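Local coordinates for SusD superfamily protein (Parabacteroides distasonis, PDB 3OTN) that probably binds carbohydrate or another nutrient at the bacterial outer membrane, at residues A[367-372]-A[429-434]; A[190-195]-A[361-366]. One frame throughout, in Å; residues are numbered along the deposited sequence.

Contact 1 of 2, residues A[367-372]-A[429-434]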
ATOM      1  N   TYR A 367     -14.704  -1.420   5.984  1.00 20.14           N
ATOM      2  CA  TYR A 367     -15.959  -1.814   6.641  1.00 20.67           C
ATOM      3  C   TYR A 367     -17.180  -1.265   5.900  1.00 22.59           C
ATOM      4  O   TYR A 367     -18.094  -2.047   5.580  1.00 21.49           O
ATOM      5  CB  TYR A 367     -16.060  -1.423   8.130  1.00 20.32           C
ATOM      6  CG  TYR A 367     -17.423  -1.832   8.710  1.00 21.00           C
ATOM      7  CD1 TYR A 367     -17.672  -3.137   9.120  1.00 26.37           C
ATOM      8  CD2 TYR A 367     -18.472  -0.916   8.786  1.00 22.83           C
ATOM      9  CE1 TYR A 367     -18.944  -3.517   9.597  1.00 24.10           C
ATOM     10  CE2 TYR A 367     -19.721  -1.277   9.277  1.00 25.14           C
ATOM     11  CZ  TYR A 367     -19.944  -2.589   9.676  1.00 27.18           C
ATOM     12  OH  TYR A 367     -21.175  -2.941  10.145  1.00 26.27           O
ATOM     13  N   ALA A 368     -17.224   0.054   5.662  1.00 21.80           N
ATOM     14  CA  ALA A 368     -18.356   0.685   4.940  1.00 20.95           C
ATOM     15  C   ALA A 368     -18.600   0.011   3.585  1.00 21.63           C
ATOM     16  O   ALA A 368     -19.750  -0.246   3.221  1.00 23.09           O
ATOM     17  CB  ALA A 368     -18.151   2.193   4.739  1.00 21.32           C
ATOM     18  N   GLU A 369     -17.524  -0.262   2.851  1.00 18.90           N
ATOM     19  CA  GLU A 369     -17.646  -0.879   1.526  1.00 20.74           C
ATOM     20  C   GLU A 369     -18.193  -2.292   1.596  1.00 19.14           C
ATOM     21  O   GLU A 369     -19.153  -2.621   0.916  1.00 21.46           O
ATOM     22  CB  GLU A 369     -16.319  -0.821   0.746  1.00 20.00           C
ATOM     23  CG  GLU A 369     -16.464  -1.398  -0.674  1.00 22.33           C
ATOM     24  CD  GLU A 369     -15.267  -1.137  -1.601  1.00 19.91           C
ATOM     25  OE1 GLU A 369     -14.305  -0.502  -1.177  1.00 22.20           O
ATOM     26  OE2 GLU A 369     -15.331  -1.547  -2.783  1.00 21.90           O
ATOM     27  N   ALA A 370     -17.589  -3.129   2.424  1.00 20.73           N
ATOM     28  CA  ALA A 370     -18.053  -4.504   2.605  1.00 22.03           C
ATOM     29  C   ALA A 370     -19.500  -4.572   3.103  1.00 23.97           C
ATOM     30  O   ALA A 370     -20.296  -5.411   2.636  1.00 22.56           O
ATOM     31  CB  ALA A 370     -17.122  -5.259   3.586  1.00 21.08           C
ATOM     32  N   GLN A 371     -19.820  -3.714   4.080  1.00 25.08           N
ATOM     33  CA  GLN A 371     -21.134  -3.709   4.727  1.00 25.60           C
ATOM     34  C   GLN A 371     -22.223  -3.356   3.721  1.00 24.65           C
ATOM     35  O   GLN A 371     -23.242  -4.066   3.634  1.00 24.51           O
ATOM     36  CB  GLN A 371     -21.171  -2.749   5.939  1.00 25.82           C
ATOM     37  CG  GLN A 371     -22.454  -2.797   6.736  1.00 28.27           C
ATOM     38  CD  GLN A 371     -23.513  -1.821   6.213  1.00 27.59           C
ATOM     39  OE1 GLN A 371     -23.220  -0.652   5.994  1.00 25.51           O
ATOM     40  NE2 GLN A 371     -24.738  -2.298   6.029  1.00 25.63           N
ATOM     41  N   VAL A 372     -22.016  -2.281   2.959  1.00 24.69           N
ATOM     42  CA  VAL A 372     -23.018  -1.890   1.978  1.00 27.45           C
ATOM     43  C   VAL A 372     -23.180  -2.941   0.860  1.00 26.74           C
ATOM     44  O   VAL A 372     -24.284  -3.156   0.371  1.00 26.89           O
ATOM     45  CB  VAL A 372     -22.804  -0.473   1.385  1.00 26.16           C
ATOM     46  CG1 VAL A 372     -21.639  -0.437   0.408  1.00 27.43           C
ATOM     47  CG2 VAL A 372     -24.090  -0.026   0.708  1.00 31.75           C
ATOM     48  N   LEU A 429      -8.468  -2.379  -9.563  1.00 17.84           N
ATOM     49  CA  LEU A 429      -8.433  -3.762 -10.054  1.00 19.88           C
ATOM     50  C   LEU A 429      -9.602  -4.603  -9.497  1.00 19.50           C
ATOM     51  O   LEU A 429     -10.200  -5.393 -10.232  1.00 20.41           O
ATOM     52  CB  LEU A 429      -7.100  -4.421  -9.696  1.00 21.36           C
ATOM     53  CG  LEU A 429      -5.833  -3.847 -10.374  1.00 19.54           C
ATOM     54  CD1 LEU A 429      -4.616  -4.684  -9.980  1.00 20.44           C
ATOM     55  CD2 LEU A 429      -5.964  -3.763 -11.944  1.00 21.21           C
ATOM     56  N   ARG A 430      -9.932  -4.441  -8.219  1.00 20.77           N
ATOM     57  CA  ARG A 430     -10.986  -5.256  -7.616  1.00 23.47           C
ATOM     58  C   ARG A 430     -12.403  -4.803  -7.967  1.00 24.53           C
ATOM     59  O   ARG A 430     -13.309  -5.634  -7.964  1.00 21.00           O
ATOM     60  CB  ARG A 430     -10.785  -5.440  -6.091  1.00 24.91           C
ATOM     61  CG  ARG A 430     -11.013  -4.230  -5.269  1.00 21.20           C
ATOM     62  CD  ARG A 430     -10.712  -4.510  -3.793  1.00 23.95           C
ATOM     63  NE  ARG A 430     -10.738  -3.246  -3.086  1.00 21.99           N
ATOM     64  CZ  ARG A 430     -11.854  -2.560  -2.815  1.00 24.27           C
ATOM     65  NH1 ARG A 430     -13.071  -3.044  -3.127  1.00 21.73           N
ATOM     66  NH2 ARG A 430     -11.757  -1.391  -2.221  1.00 23.52           N
ATOM     67  N   THR A 431     -12.584  -3.525  -8.309  1.00 23.21           N
ATOM     68  CA  THR A 431     -13.876  -3.025  -8.763  1.00 22.53           C
ATOM     69  C   THR A 431     -13.973  -3.016 -10.296  1.00 24.39           C
ATOM     70  O   THR A 431     -15.069  -3.011 -10.827  1.00 24.31           O
ATOM     71  CB  THR A 431     -14.145  -1.591  -8.255  1.00 24.68           C
ATOM     72  OG1 THR A 431     -13.170  -0.668  -8.778  1.00 22.52           O
ATOM     73  CG2 THR A 431     -14.106  -1.540  -6.750  1.00 20.99           C
ATOM     74  N   ARG A 432     -12.830  -3.003 -10.996  1.00 23.36           N
ATOM     75  CA  ARG A 432     -12.744  -2.727 -12.456  1.00 23.40           C
ATOM     76  C   ARG A 432     -13.490  -1.435 -12.821  1.00 23.88           C
ATOM     77  O   ARG A 432     -14.150  -1.358 -13.852  1.00 23.39           O
ATOM     78  CB  ARG A 432     -13.184  -3.930 -13.306  1.00 26.00           C
ATOM     79  CG  ARG A 432     -12.125  -5.039 -13.225  1.00 22.61           C
ATOM     80  CD  ARG A 432     -12.380  -6.199 -14.104  1.00 26.57           C
ATOM     81  NE  ARG A 432     -11.433  -7.274 -13.787  1.00 19.92           N
ATOM     82  CZ  ARG A 432     -11.499  -8.496 -14.309  1.00 30.08           C
ATOM     83  NH1 ARG A 432     -12.454  -8.796 -15.172  1.00 25.85           N
ATOM     84  NH2 ARG A 432     -10.625  -9.434 -13.963  1.00 22.61           N
ATOM     85  N   LYS A 433     -13.340  -0.440 -11.946  1.00 21.75           N
ATOM     86  CA  LYS A 433     -13.880   0.899 -12.137  1.00 21.98           C
ATOM     87  C   LYS A 433     -12.779   1.917 -11.880  1.00 22.21           C
ATOM     88  O   LYS A 433     -11.973   1.756 -10.970  1.00 20.41           O
ATOM     89  CB  LYS A 433     -15.067   1.180 -11.201  1.00 23.61           C
ATOM     90  CG  LYS A 433     -16.269   0.246 -11.372  1.00 23.87           C
ATOM     91  CD  LYS A 433     -17.162   0.640 -12.514  1.00 36.93           C
ATOM     92  CE  LYS A 433     -18.401  -0.256 -12.566  1.00 43.66           C
ATOM     93  NZ  LYS A 433     -19.137   0.076 -13.808  1.00 42.24           N
ATOM     94  N   ILE A 434     -12.768   2.977 -12.681  1.00 25.27           N
ATOM     95  CA  ILE A 434     -11.840   4.099 -12.519  1.00 25.12           C
ATOM     96  C   ILE A 434     -12.660   5.399 -12.355  1.00 23.91           C
ATOM     97  O   ILE A 434     -13.557   5.707 -13.176  1.00 24.13           O
ATOM     98  CB  ILE A 434     -10.951   4.211 -13.754  1.00 24.51           C
ATOM     99  CG1 ILE A 434      -9.902   3.082 -13.735  1.00 25.66           C
ATOM    100  CG2 ILE A 434     -10.274   5.583 -13.842  1.00 26.14           C
ATOM    101  CD1 ILE A 434      -9.044   3.023 -15.014  1.00 25.81           C
TER
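E369 and R430 meet in a buried salt bridge joining helix 360-375 to helix 424-431, both in the RagB/SusD part of the chain; between the two segments the closest CA atoms, of E369 and T431, are 11.2 Å apart. The grip is bidentate and end-on: R430 NH1 reaches E369 OE2 at 2.7 Å, nearly straight at 172°, while R430 NH2 makes a less straight bond to E369 OE1 at 2.9 Å, on the syn side but tilted out of the carboxylate plane. Both oxygens lie close to the guanidinium plane, yet that plane is turned 52° from the carboxylate, and NH1 comes to OE2 from above. E369 reaches out with CG anti to the backbone N (chi1 -177°) and the chain extended, and R430, likewise extended from CG to NE, comes to meet it. W411 NE1 adds a hydrogen bond to OE2, and D427 gives R430 NH2 a second acidic partner; a glutamine in place of E369 would probably leave the arginine's charge only partly balanced here.

The one other approach is loose: the T431 CG2 methyl lies 4.2 Å from E369 OE2. T431 OG1 accepts from K433 N in an ST turn and also bonds D427 O, where helix 424-431 passes into strand 433-435. Helix 403-418 flanks the bridge through L407, W411 and R414.

Contact 2 of 2, residues A[190-195]-A[361-366]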
ATOM      1  N   VAL A 190      -3.625  -8.574  11.422  1.00 18.57           N
ATOM      2  CA  VAL A 190      -4.219  -9.772  10.829  1.00 19.23           C
ATOM      3  C   VAL A 190      -5.636  -9.489  10.375  1.00 20.61           C
ATOM      4  O   VAL A 190      -6.028  -9.905   9.282  1.00 20.38           O
ATOM      5  CB  VAL A 190      -4.256 -10.963  11.864  1.00 18.28           C
ATOM      6  CG1 VAL A 190      -5.135 -12.105  11.351  1.00 18.61           C
ATOM      7  CG2 VAL A 190      -2.853 -11.416  12.209  1.00 16.79           C
ATOM      8  N   LYS A 191      -6.410  -8.818  11.222  1.00 18.99           N
ATOM      9  CA  LYS A 191      -7.819  -8.519  10.877  1.00 19.63           C
ATOM     10  C   LYS A 191      -7.910  -7.524   9.733  1.00 19.69           C
ATOM     11  O   LYS A 191      -8.770  -7.670   8.892  1.00 19.70           O
ATOM     12  CB  LYS A 191      -8.639  -7.960  12.055  1.00 19.74           C
ATOM     13  CG  LYS A 191      -8.674  -8.774  13.295  1.00 26.15           C
ATOM     14  CD  LYS A 191      -9.364 -10.050  13.136  1.00 29.73           C
ATOM     15  CE  LYS A 191      -9.569 -10.755  14.532  1.00 28.04           C
ATOM     16  NZ  LYS A 191     -10.415 -11.914  14.276  1.00 20.75           N
ATOM     17  N   ALA A 192      -7.021  -6.534   9.692  1.00 17.37           N
ATOM     18  CA  ALA A 192      -7.001  -5.542   8.591  1.00 18.69           C
ATOM     19  C   ALA A 192      -6.668  -6.215   7.255  1.00 19.40           C
ATOM     20  O   ALA A 192      -7.333  -5.983   6.243  1.00 22.09           O
ATOM     21  CB  ALA A 192      -6.007  -4.417   8.890  1.00 17.95           C
ATOM     22  N   LEU A 193      -5.641  -7.056   7.253  1.00 17.25           N
ATOM     23  CA  LEU A 193      -5.266  -7.788   6.067  1.00 17.48           C
ATOM     24  C   LEU A 193      -6.352  -8.744   5.630  1.00 17.17           C
ATOM     25  O   LEU A 193      -6.675  -8.787   4.438  1.00 20.20           O
ATOM     26  CB  LEU A 193      -3.968  -8.571   6.266  1.00 17.32           C
ATOM     27  CG  LEU A 193      -3.479  -9.385   5.056  1.00 20.63           C
ATOM     28  CD1 LEU A 193      -3.411  -8.519   3.776  1.00 17.08           C
ATOM     29  CD2 LEU A 193      -2.133 -10.025   5.375  1.00 16.50           C
ATOM     30  N   LEU A 194      -6.917  -9.501   6.579  1.00 17.41           N
ATOM     31  CA  LEU A 194      -7.947 -10.482   6.242  1.00 18.69           C
ATOM     32  C   LEU A 194      -9.237  -9.772   5.762  1.00 20.00           C
ATOM     33  O   LEU A 194      -9.903 -10.263   4.842  1.00 19.77           O
ATOM     34  CB  LEU A 194      -8.197 -11.479   7.386  1.00 18.96           C
ATOM     35  CG  LEU A 194      -9.179 -12.625   7.125  1.00 19.15           C
ATOM     36  CD1 LEU A 194      -8.864 -13.370   5.829  1.00 16.05           C
ATOM     37  CD2 LEU A 194      -9.213 -13.600   8.299  1.00 22.34           C
ATOM     38  N   ALA A 195      -9.556  -8.595   6.311  1.00 19.67           N
ATOM     39  CA  ALA A 195     -10.667  -7.797   5.756  1.00 22.68           C
ATOM     40  C   ALA A 195     -10.439  -7.491   4.254  1.00 18.95           C
ATOM     41  O   ALA A 195     -11.323  -7.640   3.417  1.00 18.61           O
ATOM     42  CB  ALA A 195     -10.867  -6.492   6.545  1.00 20.47           C
ATOM     43  N   THR A 361      -8.033   4.483   9.033  1.00 19.11           N
ATOM     44  CA  THR A 361      -8.960   5.089   8.027  1.00 20.80           C
ATOM     45  C   THR A 361      -9.339   4.114   6.902  1.00 20.14           C
ATOM     46  O   THR A 361     -10.516   4.002   6.541  1.00 20.12           O
ATOM     47  CB  THR A 361      -8.447   6.421   7.443  1.00 18.62           C
ATOM     48  OG1 THR A 361      -8.366   7.395   8.481  1.00 18.90           O
ATOM     49  CG2 THR A 361      -9.391   6.958   6.328  1.00 16.43           C
ATOM     50  N   ASP A 362      -8.348   3.383   6.393  1.00 21.47           N
ATOM     51  CA  ASP A 362      -8.530   2.362   5.357  1.00 22.66           C
ATOM     52  C   ASP A 362      -9.464   1.268   5.873  1.00 21.46           C
ATOM     53  O   ASP A 362     -10.401   0.884   5.195  1.00 19.68           O
ATOM     54  CB  ASP A 362      -7.159   1.764   5.017  1.00 24.02           C
ATOM     55  CG  ASP A 362      -7.144   0.851   3.775  1.00 31.15           C
ATOM     56  OD1 ASP A 362      -8.177   0.603   3.080  1.00 26.17           O
ATOM     57  OD2 ASP A 362      -6.007   0.381   3.486  1.00 36.13           O
ATOM     58  N   VAL A 363      -9.249   0.838   7.109  1.00 21.65           N
ATOM     59  CA  VAL A 363     -10.063  -0.232   7.681  1.00 20.94           C
ATOM     60  C   VAL A 363     -11.528   0.225   7.821  1.00 19.87           C
ATOM     61  O   VAL A 363     -12.422  -0.541   7.515  1.00 22.70           O
ATOM     62  CB  VAL A 363      -9.524  -0.753   9.003  1.00 20.96           C
ATOM     63  CG1 VAL A 363     -10.503  -1.796   9.609  1.00 21.67           C
ATOM     64  CG2 VAL A 363      -8.140  -1.367   8.806  1.00 18.54           C
ATOM     65  N   LEU A 364     -11.755   1.445   8.302  1.00 18.62           N
ATOM     66  CA  LEU A 364     -13.109   2.011   8.387  1.00 18.66           C
ATOM     67  C   LEU A 364     -13.827   2.045   7.010  1.00 18.44           C
ATOM     68  O   LEU A 364     -14.994   1.630   6.878  1.00 19.44           O
ATOM     69  CB  LEU A 364     -13.061   3.425   8.962  1.00 20.41           C
ATOM     70  CG  LEU A 364     -12.556   3.631  10.400  1.00 22.90           C
ATOM     71  CD1 LEU A 364     -12.828   5.052  10.885  1.00 16.22           C
ATOM     72  CD2 LEU A 364     -13.196   2.611  11.324  1.00 17.11           C
ATOM     73  N   LEU A 365     -13.127   2.510   5.986  1.00 18.23           N
ATOM     74  CA  LEU A 365     -13.730   2.566   4.655  1.00 18.26           C
ATOM     75  C   LEU A 365     -13.914   1.148   4.082  1.00 19.47           C
ATOM     76  O   LEU A 365     -14.869   0.912   3.372  1.00 23.02           O
ATOM     77  CB  LEU A 365     -12.893   3.439   3.731  1.00 17.70           C
ATOM     78  CG  LEU A 365     -12.918   4.928   4.104  1.00 18.18           C
ATOM     79  CD1 LEU A 365     -11.804   5.661   3.349  1.00 22.38           C
ATOM     80  CD2 LEU A 365     -14.285   5.521   3.750  1.00 19.12           C
HETATM   81  N   MSE A 366     -13.017   0.203   4.394  1.00 18.78           N
HETATM   82  CA  MSE A 366     -13.235  -1.212   4.034  1.00 19.42           C
HETATM   83  C   MSE A 366     -14.460  -1.788   4.717  1.00 20.97           C
HETATM   84  O   MSE A 366     -15.191  -2.540   4.085  1.00 19.34           O
HETATM   85  CB  MSE A 366     -12.002  -2.075   4.329  1.00 18.69           C
HETATM   86  CG  MSE A 366     -10.845  -1.804   3.392  1.00 24.11           C
HETATM   87 SE   MSE A 366      -9.532  -3.241   3.503  0.75 22.88          SE
HETATM   88  CE  MSE A 366      -8.922  -2.993   5.302  1.00 25.44           C
TER
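M366, a selenomethionine in this crystal, sends its side chain from helix 360-375 to A192 and A195 on helix 187-202. Its CG lies anti to the carbonyl carbon (chi1 -71°), and the bend at chi3 (-66°) turns the terminal methyl to the neighbouring helix. That methyl, CE, does the touching: it sits 3.5 Å from the backbone oxygen A192 O and 4.2 Å from A195 CB, whose bond from CA points toward the opposing segment.

One turn earlier on each helix, V363 and A192 meet methyl to methyl, with V363 CG2 3.7 Å from A192 CB. Their CA-CB bonds are directed along the interface rather than straight across it, and the branch of V363 that makes the contact is the one beside the backbone N. The segment axes approach to 10.4 Å at an angle of 44°, and M366 bridges where the CA atoms of A195 and M366 are 7.3 Å apart.

Alanine set against larger apolar side chains is helix-helix packing consistent with the TPR-like character of SusD proteins. With no hydrogen bond between the segments, the contact rests on van der Waals packing of methyl groups, V363 on the A192 side chain and the M366 methyl near the A192 carbonyl oxygen and beside A195.

In the fold
Helix 360-375 is common to both contacts: residues 361-366 serve contact 2 and residues 367-372, directly following, serve contact 1. The contacts are about 12 Å apart, centre to centre, and both segments of contact 2 come before those of contact 1 along the chain. One helix thus packs by an apolar interface on helix 187-202, far earlier in the chain, and by a buried ion pair on the later helix 424-431. Contact 2 joins the N-terminal part of the chain, related to starch-binding proteins that associate with the outer membrane, to the RagB/SusD part, whereas contact 1 stays within the latter. Together they illustrate how a single helix can tie distant parts of a largely helical SusD-type fold into one body.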